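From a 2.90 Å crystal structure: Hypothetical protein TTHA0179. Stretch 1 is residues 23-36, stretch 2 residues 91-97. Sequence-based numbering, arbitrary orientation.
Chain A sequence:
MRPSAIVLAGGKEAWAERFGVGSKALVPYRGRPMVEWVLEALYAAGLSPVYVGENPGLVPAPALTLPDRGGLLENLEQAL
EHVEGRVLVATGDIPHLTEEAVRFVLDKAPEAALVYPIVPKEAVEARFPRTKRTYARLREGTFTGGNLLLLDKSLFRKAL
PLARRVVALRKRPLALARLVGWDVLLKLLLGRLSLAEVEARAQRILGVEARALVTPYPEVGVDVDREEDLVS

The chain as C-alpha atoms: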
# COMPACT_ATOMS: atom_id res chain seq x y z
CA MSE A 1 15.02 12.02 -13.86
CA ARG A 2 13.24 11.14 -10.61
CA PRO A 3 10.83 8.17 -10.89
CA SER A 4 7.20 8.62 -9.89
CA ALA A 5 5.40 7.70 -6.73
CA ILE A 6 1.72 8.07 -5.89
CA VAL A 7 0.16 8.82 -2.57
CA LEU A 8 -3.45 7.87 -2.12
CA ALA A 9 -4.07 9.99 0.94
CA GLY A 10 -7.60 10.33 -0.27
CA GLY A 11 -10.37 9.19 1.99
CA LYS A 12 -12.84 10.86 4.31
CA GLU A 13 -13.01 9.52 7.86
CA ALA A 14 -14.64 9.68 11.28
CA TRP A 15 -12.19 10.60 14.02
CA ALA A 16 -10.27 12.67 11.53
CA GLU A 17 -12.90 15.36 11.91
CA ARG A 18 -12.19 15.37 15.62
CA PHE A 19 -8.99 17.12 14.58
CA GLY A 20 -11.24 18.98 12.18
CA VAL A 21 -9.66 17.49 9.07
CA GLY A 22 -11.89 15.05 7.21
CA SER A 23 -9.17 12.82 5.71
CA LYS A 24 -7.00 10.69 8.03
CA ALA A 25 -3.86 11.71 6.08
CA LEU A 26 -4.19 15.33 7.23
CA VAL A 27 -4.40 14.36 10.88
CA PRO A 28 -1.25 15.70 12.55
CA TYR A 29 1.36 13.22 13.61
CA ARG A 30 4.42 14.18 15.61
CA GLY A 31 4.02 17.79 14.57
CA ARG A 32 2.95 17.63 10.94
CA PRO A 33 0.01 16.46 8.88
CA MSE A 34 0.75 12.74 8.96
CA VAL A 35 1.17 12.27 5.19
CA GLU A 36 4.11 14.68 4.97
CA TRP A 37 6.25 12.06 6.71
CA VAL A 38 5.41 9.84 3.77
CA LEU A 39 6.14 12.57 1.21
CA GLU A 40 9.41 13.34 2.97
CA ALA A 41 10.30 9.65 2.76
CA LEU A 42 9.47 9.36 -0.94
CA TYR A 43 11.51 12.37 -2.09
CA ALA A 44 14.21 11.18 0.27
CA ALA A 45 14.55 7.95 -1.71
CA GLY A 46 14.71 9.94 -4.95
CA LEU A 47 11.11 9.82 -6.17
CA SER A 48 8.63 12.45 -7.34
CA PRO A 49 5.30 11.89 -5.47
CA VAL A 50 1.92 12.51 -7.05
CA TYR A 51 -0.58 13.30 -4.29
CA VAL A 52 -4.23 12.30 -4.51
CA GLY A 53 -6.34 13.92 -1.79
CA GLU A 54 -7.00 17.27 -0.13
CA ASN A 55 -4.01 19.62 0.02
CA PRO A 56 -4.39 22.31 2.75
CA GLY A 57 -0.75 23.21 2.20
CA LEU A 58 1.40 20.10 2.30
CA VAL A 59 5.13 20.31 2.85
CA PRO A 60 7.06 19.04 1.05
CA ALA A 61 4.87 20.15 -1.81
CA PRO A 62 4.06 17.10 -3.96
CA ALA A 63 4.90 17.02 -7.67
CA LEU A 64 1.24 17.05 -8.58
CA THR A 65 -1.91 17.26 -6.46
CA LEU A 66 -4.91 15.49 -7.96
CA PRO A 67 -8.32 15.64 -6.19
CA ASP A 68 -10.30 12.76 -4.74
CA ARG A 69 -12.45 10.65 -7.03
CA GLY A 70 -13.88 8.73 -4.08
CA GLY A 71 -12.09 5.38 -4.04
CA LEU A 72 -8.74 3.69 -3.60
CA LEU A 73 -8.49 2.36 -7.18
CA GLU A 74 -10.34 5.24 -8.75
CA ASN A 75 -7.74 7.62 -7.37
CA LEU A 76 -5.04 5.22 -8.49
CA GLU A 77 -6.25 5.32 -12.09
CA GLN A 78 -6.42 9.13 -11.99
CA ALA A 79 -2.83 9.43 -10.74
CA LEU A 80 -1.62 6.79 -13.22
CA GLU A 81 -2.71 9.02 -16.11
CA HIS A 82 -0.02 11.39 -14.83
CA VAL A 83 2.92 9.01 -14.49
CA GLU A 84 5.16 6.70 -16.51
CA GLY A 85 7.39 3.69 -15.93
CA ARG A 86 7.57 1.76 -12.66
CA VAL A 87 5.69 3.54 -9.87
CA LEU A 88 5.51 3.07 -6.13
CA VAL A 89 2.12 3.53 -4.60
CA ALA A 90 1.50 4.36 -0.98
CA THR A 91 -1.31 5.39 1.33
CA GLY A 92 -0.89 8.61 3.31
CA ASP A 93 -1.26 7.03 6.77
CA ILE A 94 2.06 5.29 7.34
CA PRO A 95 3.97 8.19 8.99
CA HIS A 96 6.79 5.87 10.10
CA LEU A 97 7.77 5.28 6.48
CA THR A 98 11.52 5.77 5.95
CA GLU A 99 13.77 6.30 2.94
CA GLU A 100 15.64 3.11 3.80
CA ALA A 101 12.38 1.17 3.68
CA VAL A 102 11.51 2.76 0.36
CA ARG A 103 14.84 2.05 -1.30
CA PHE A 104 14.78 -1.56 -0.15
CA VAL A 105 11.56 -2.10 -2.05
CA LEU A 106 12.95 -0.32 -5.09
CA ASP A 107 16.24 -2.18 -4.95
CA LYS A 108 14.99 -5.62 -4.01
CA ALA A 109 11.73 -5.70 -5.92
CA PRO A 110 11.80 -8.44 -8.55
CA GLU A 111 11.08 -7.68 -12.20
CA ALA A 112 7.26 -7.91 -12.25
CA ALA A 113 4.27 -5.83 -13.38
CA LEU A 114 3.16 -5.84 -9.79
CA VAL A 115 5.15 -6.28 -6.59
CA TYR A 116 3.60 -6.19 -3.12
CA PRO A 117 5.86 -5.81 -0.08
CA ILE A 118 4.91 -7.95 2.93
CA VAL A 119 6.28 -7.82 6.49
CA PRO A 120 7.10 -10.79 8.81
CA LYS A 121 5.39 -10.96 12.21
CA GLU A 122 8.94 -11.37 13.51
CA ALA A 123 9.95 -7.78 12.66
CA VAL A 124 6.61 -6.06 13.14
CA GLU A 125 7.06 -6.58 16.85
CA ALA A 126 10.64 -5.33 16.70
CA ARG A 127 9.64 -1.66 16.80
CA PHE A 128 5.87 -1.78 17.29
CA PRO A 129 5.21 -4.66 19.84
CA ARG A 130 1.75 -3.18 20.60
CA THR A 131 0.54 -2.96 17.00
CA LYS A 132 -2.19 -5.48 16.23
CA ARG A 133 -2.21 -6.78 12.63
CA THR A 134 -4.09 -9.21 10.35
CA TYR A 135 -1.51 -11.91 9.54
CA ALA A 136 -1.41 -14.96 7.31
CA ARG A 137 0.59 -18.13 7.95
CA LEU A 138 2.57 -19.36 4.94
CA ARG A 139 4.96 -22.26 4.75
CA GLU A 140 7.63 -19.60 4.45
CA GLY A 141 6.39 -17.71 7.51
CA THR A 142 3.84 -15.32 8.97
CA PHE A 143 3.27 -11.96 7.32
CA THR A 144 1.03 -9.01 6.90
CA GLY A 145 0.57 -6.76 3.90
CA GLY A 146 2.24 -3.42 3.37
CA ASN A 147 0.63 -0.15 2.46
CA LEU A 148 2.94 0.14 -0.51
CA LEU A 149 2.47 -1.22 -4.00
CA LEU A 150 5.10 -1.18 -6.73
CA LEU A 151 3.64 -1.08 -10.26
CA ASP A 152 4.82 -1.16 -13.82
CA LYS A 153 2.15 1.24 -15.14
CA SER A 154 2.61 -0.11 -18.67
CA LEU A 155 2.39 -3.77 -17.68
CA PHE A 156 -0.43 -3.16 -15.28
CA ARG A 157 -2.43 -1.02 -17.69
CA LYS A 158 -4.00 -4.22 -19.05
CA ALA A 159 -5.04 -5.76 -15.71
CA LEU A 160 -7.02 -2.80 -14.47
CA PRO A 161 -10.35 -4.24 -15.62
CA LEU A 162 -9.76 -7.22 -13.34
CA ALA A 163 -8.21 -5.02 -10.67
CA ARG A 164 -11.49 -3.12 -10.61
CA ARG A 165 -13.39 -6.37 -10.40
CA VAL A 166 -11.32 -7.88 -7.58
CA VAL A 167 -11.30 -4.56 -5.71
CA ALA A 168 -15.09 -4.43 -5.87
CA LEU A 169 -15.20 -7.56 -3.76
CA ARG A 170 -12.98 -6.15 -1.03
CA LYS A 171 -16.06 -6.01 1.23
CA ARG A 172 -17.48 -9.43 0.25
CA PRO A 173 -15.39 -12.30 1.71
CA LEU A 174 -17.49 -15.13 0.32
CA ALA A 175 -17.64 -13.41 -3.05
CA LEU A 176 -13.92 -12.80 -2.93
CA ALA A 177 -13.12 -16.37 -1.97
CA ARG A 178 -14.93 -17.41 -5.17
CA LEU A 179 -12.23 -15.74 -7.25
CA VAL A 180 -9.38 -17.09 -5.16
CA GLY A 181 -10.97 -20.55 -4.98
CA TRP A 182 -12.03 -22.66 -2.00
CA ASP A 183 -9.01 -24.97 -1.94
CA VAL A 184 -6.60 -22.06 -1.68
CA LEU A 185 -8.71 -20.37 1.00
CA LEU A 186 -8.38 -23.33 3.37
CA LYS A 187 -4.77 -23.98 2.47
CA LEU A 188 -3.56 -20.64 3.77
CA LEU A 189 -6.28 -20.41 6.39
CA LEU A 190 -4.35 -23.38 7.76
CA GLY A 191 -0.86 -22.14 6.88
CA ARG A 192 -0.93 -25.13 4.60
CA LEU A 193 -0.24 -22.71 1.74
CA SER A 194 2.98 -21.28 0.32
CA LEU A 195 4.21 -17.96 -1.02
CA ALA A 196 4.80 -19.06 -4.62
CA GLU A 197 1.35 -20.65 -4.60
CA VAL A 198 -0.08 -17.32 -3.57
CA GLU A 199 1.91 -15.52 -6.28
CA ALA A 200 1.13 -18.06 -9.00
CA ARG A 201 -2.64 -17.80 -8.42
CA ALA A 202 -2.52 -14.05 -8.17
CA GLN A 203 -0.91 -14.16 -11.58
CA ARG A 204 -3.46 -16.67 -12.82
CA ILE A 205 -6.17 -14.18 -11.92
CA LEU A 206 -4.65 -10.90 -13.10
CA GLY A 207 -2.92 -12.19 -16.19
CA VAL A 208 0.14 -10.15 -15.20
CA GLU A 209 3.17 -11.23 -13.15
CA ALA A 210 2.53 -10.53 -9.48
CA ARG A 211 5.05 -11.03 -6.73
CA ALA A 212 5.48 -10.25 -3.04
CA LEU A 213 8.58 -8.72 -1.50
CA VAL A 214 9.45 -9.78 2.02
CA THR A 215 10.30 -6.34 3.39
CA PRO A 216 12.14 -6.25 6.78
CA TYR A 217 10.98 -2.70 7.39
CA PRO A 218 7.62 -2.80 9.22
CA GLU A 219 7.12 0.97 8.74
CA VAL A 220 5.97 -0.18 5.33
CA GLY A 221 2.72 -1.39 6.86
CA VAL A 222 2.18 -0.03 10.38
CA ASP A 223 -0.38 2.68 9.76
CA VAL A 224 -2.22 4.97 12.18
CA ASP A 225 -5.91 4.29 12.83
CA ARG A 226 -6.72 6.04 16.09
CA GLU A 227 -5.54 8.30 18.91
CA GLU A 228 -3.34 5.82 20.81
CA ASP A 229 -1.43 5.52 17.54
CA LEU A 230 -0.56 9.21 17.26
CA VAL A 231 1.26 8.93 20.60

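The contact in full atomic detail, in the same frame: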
# COMPACT_ATOMS: atom_id res chain seq x y z
N SER A 23 -9.97 13.94 6.21
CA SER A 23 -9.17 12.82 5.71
C SER A 23 -8.14 12.46 6.78
O SER A 23 -7.52 13.34 7.37
CB SER A 23 -8.45 13.20 4.42
OG SER A 23 -7.70 12.10 3.90
N LYS A 24 -7.95 11.17 7.01
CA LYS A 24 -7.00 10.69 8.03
C LYS A 24 -5.55 11.15 7.77
O LYS A 24 -4.78 11.40 8.72
CB LYS A 24 -7.07 9.15 8.11
CG LYS A 24 -6.02 8.56 9.02
CD LYS A 24 -5.76 7.10 8.71
CE LYS A 24 -6.81 6.18 9.31
NZ LYS A 24 -6.47 4.76 8.93
N ALA A 25 -5.20 11.29 6.49
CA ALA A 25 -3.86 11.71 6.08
C ALA A 25 -3.45 13.11 6.55
O ALA A 25 -2.25 13.42 6.68
CB ALA A 25 -3.74 11.63 4.57
N LEU A 26 -4.44 13.96 6.79
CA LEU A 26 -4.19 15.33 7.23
C LEU A 26 -4.21 15.44 8.75
O LEU A 26 -4.06 16.53 9.31
CB LEU A 26 -5.24 16.27 6.62
CG LEU A 26 -5.40 16.27 5.09
CD1 LEU A 26 -6.59 17.14 4.68
CD2 LEU A 26 -4.11 16.77 4.43
N VAL A 27 -4.41 14.33 9.43
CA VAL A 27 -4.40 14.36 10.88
C VAL A 27 -2.93 14.56 11.26
O VAL A 27 -2.04 13.91 10.70
CB VAL A 27 -4.93 13.04 11.47
CG1 VAL A 27 -4.77 13.04 12.99
CG2 VAL A 27 -6.40 12.85 11.09
N PRO A 28 -2.65 15.49 12.18
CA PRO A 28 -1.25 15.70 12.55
C PRO A 28 -0.63 14.49 13.21
O PRO A 28 -1.30 13.74 13.91
CB PRO A 28 -1.32 16.89 13.50
CG PRO A 28 -2.49 17.67 12.98
CD PRO A 28 -3.50 16.56 12.72
N TYR A 29 0.65 14.30 12.98
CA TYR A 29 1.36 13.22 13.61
C TYR A 29 2.74 13.76 13.90
O TYR A 29 3.42 14.25 13.01
CB TYR A 29 1.48 11.99 12.72
CG TYR A 29 2.30 10.91 13.38
CD1 TYR A 29 1.81 10.18 14.47
CD2 TYR A 29 3.61 10.64 12.94
CE1 TYR A 29 2.59 9.20 15.09
CE2 TYR A 29 4.40 9.66 13.56
CZ TYR A 29 3.88 8.95 14.63
OH TYR A 29 4.64 7.97 15.24
N ARG A 30 3.13 13.68 15.16
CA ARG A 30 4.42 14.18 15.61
C ARG A 30 4.78 15.56 15.08
O ARG A 30 5.94 15.84 14.76
CB ARG A 30 5.53 13.17 15.29
CG ARG A 30 5.45 11.90 16.13
CD ARG A 30 6.74 11.11 16.03
NE ARG A 30 6.63 9.79 16.65
CZ ARG A 30 7.63 8.92 16.72
NH1 ARG A 30 8.82 9.24 16.22
NH2 ARG A 30 7.46 7.73 17.28
N GLY A 31 3.78 16.43 14.99
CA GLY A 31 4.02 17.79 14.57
C GLY A 31 3.54 18.23 13.21
O GLY A 31 3.32 19.41 13.00
N ARG A 32 3.40 17.29 12.28
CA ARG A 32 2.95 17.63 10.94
C ARG A 32 1.81 16.76 10.44
O ARG A 32 1.56 15.66 10.96
CB ARG A 32 4.09 17.49 9.93
CG ARG A 32 5.41 18.05 10.39
CD ARG A 32 6.55 17.51 9.54
NE ARG A 32 6.51 18.01 8.17
CZ ARG A 32 7.43 17.73 7.26
NH1 ARG A 32 7.32 18.21 6.03
NH2 ARG A 32 8.47 16.97 7.58
N PRO A 33 1.11 17.25 9.42
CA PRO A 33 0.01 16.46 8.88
C PRO A 33 0.67 15.15 8.47
O PRO A 33 1.55 15.12 7.60
CB PRO A 33 -0.45 17.27 7.68
CG PRO A 33 -0.21 18.68 8.14
CD PRO A 33 1.15 18.59 8.80
N MSE A 34 0.27 14.10 9.16
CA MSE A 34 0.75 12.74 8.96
C MSE A 34 1.39 12.34 7.61
O MSE A 34 2.47 11.75 7.58
CB MSE A 34 -0.44 11.82 9.23
CG MSE A 34 -0.14 10.37 9.14
SE MSE A 34 -1.76 9.44 9.45
CE MSE A 34 -1.81 9.57 11.37
N VAL A 35 0.70 12.64 6.51
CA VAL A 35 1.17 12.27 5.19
C VAL A 35 2.49 12.90 4.75
O VAL A 35 3.18 12.35 3.87
CB VAL A 35 0.09 12.60 4.14
CG1 VAL A 35 -0.06 14.10 4.03
CG2 VAL A 35 0.45 11.97 2.78
N GLU A 36 2.86 14.02 5.35
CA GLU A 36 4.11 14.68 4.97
C GLU A 36 5.33 13.83 5.31
O GLU A 36 6.40 13.99 4.70
CB GLU A 36 4.23 16.05 5.62
CG GLU A 36 3.13 16.99 5.17
CD GLU A 36 3.27 18.39 5.75
OE1 GLU A 36 4.03 18.55 6.74
OE2 GLU A 36 2.62 19.32 5.22
N THR A 91 -0.21 4.71 0.68
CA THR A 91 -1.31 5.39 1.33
C THR A 91 -0.68 6.49 2.21
O THR A 91 0.48 6.38 2.62
CB THR A 91 -2.10 4.44 2.23
OG1 THR A 91 -1.23 3.90 3.24
CG2 THR A 91 -2.68 3.32 1.40
N GLY A 92 -1.44 7.53 2.50
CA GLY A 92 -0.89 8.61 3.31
C GLY A 92 -0.96 8.46 4.82
O GLY A 92 -0.82 9.45 5.53
N ASP A 93 -1.15 7.24 5.32
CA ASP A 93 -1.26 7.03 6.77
C ASP A 93 -0.22 6.11 7.39
O ASP A 93 -0.49 5.42 8.37
CB ASP A 93 -2.65 6.50 7.11
CG ASP A 93 -2.86 5.09 6.64
OD1 ASP A 93 -2.25 4.71 5.62
OD2 ASP A 93 -3.65 4.37 7.29
N ILE A 94 0.97 6.09 6.80
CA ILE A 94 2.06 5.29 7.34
C ILE A 94 3.18 6.29 7.56
O ILE A 94 4.16 6.32 6.82
CB ILE A 94 2.52 4.17 6.36
CG1 ILE A 94 2.47 4.67 4.91
CG2 ILE A 94 1.66 2.92 6.59
CD1 ILE A 94 3.13 3.72 3.90
N PRO A 95 3.03 7.14 8.59
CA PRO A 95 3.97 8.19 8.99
C PRO A 95 5.36 7.71 9.42
O PRO A 95 6.29 8.52 9.52
CB PRO A 95 3.22 8.89 10.11
CG PRO A 95 2.52 7.76 10.77
CD PRO A 95 1.95 7.03 9.57
N HIS A 96 5.50 6.42 9.69
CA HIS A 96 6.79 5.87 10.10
C HIS A 96 7.64 5.49 8.90
O HIS A 96 8.79 5.08 9.05
CB HIS A 96 6.60 4.63 10.98
CG HIS A 96 5.86 4.89 12.25
ND1 HIS A 96 4.53 4.58 12.42
CD2 HIS A 96 6.27 5.45 13.42
CE1 HIS A 96 4.15 4.93 13.63
NE2 HIS A 96 5.18 5.46 14.26
N LEU A 97 7.06 5.63 7.71
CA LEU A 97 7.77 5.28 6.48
C LEU A 97 9.12 6.01 6.39
O LEU A 97 9.20 7.22 6.58
CB LEU A 97 6.92 5.60 5.25
CG LEU A 97 7.51 5.14 3.90
CD1 LEU A 97 7.40 3.63 3.77
CD2 LEU A 97 6.78 5.82 2.76

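This is a compact, mostly apolar side-chain contact between a stretch of mixed secondary structure and an irregular one, distant in sequence, centred on a proline packed against a tyrosine ring and a selenomethionine, and flanked by a single salt bridge. The two stretches together bury 419 Å², and no touching pair lies closer than 57 positions in sequence. No backbone-to-backbone hydrogen bond joins them, so the evidence for cohesion has to come from packing and from charge.

The packing is clearest at Pro95, whose CA-to-CB bond points toward stretch 1 and which gives up 72 Å² to it. Pro95 CG lies 3.9 Å from the centroid of the Tyr29 ring and 18° off the ring normal, which places it over the face and identifies a CH-pi contact. The fit is close: Pro95 CB is 3.4 Å from Tyr29 CD2. The same Pro95 CB also lies 3.8 Å from CG of Met34, a selenomethionine in this crystal. A rigid, compact pyrrolidine ring suits this place because it offers C-H groups to a flat aromatic surface and to a flexible selenoether chain at once.

Met34 extends its chain with chi1 and chi2 both t before turning at chi3 (m). That conformation carries Met34 SE to 3.6 Å from Asp93 CA and 3.9 Å from Asp93 CB, so the long unbranched side chain covers neighbouring parts of stretch 2.

At Gly92 the backbones come nearest, with Gly92 CA 4.6 Å from Val35 CA. Gly92 O sits 3.5 Å from Val35 CA and 3.8 Å from Ala25 CB. Absence of a side chain is what permits this approach: an ideal CB on Gly92 would point toward stretch 1, clash with Val35 CG2 at 2.9 Å and be tight against Ala25 CB at 3.2 Å. The small methyl of Ala25 matches the limited room.

The charged element is the pairing of Lys24 with Asp93. The CA-to-CB bond of Lys24 points toward stretch 2, and Lys24 NZ reaches Asp93 OD2 at 3.3 Å, a salt bridge that includes a hydrogen bond, though a rather long one. Asp93 is held from its own side as well, since Thr91 OG1 donates to Asp93 OD1 at 2.7 Å. The carboxylate thus uses one oxygen within its stretch and the other across the interface.

His96 completes the contact beside Tyr29. Its CA-to-CB bond points sideways, but the end of the side chain comes nearer, bringing His96 NE2 to 2.7 Å from Tyr29 OH. The two rings form an offset edge-to-face pair, the Tyr29 edge toward the His96 face, with centroids 5.4 Å apart and planes at 72°. Tyrosine is apt here because its ring receives Pro95 while its hydroxyl reaches the imidazole.

Local backbone structure supports these positions. A type I' turn from Tyr29 to Arg32 is closed by Tyr29 N to Arg32 O (2.6 Å) and Arg32 N to Tyr29 O (3.1 Å), while a type I turn from Ile94 to Leu97 contains both Pro95 and His96.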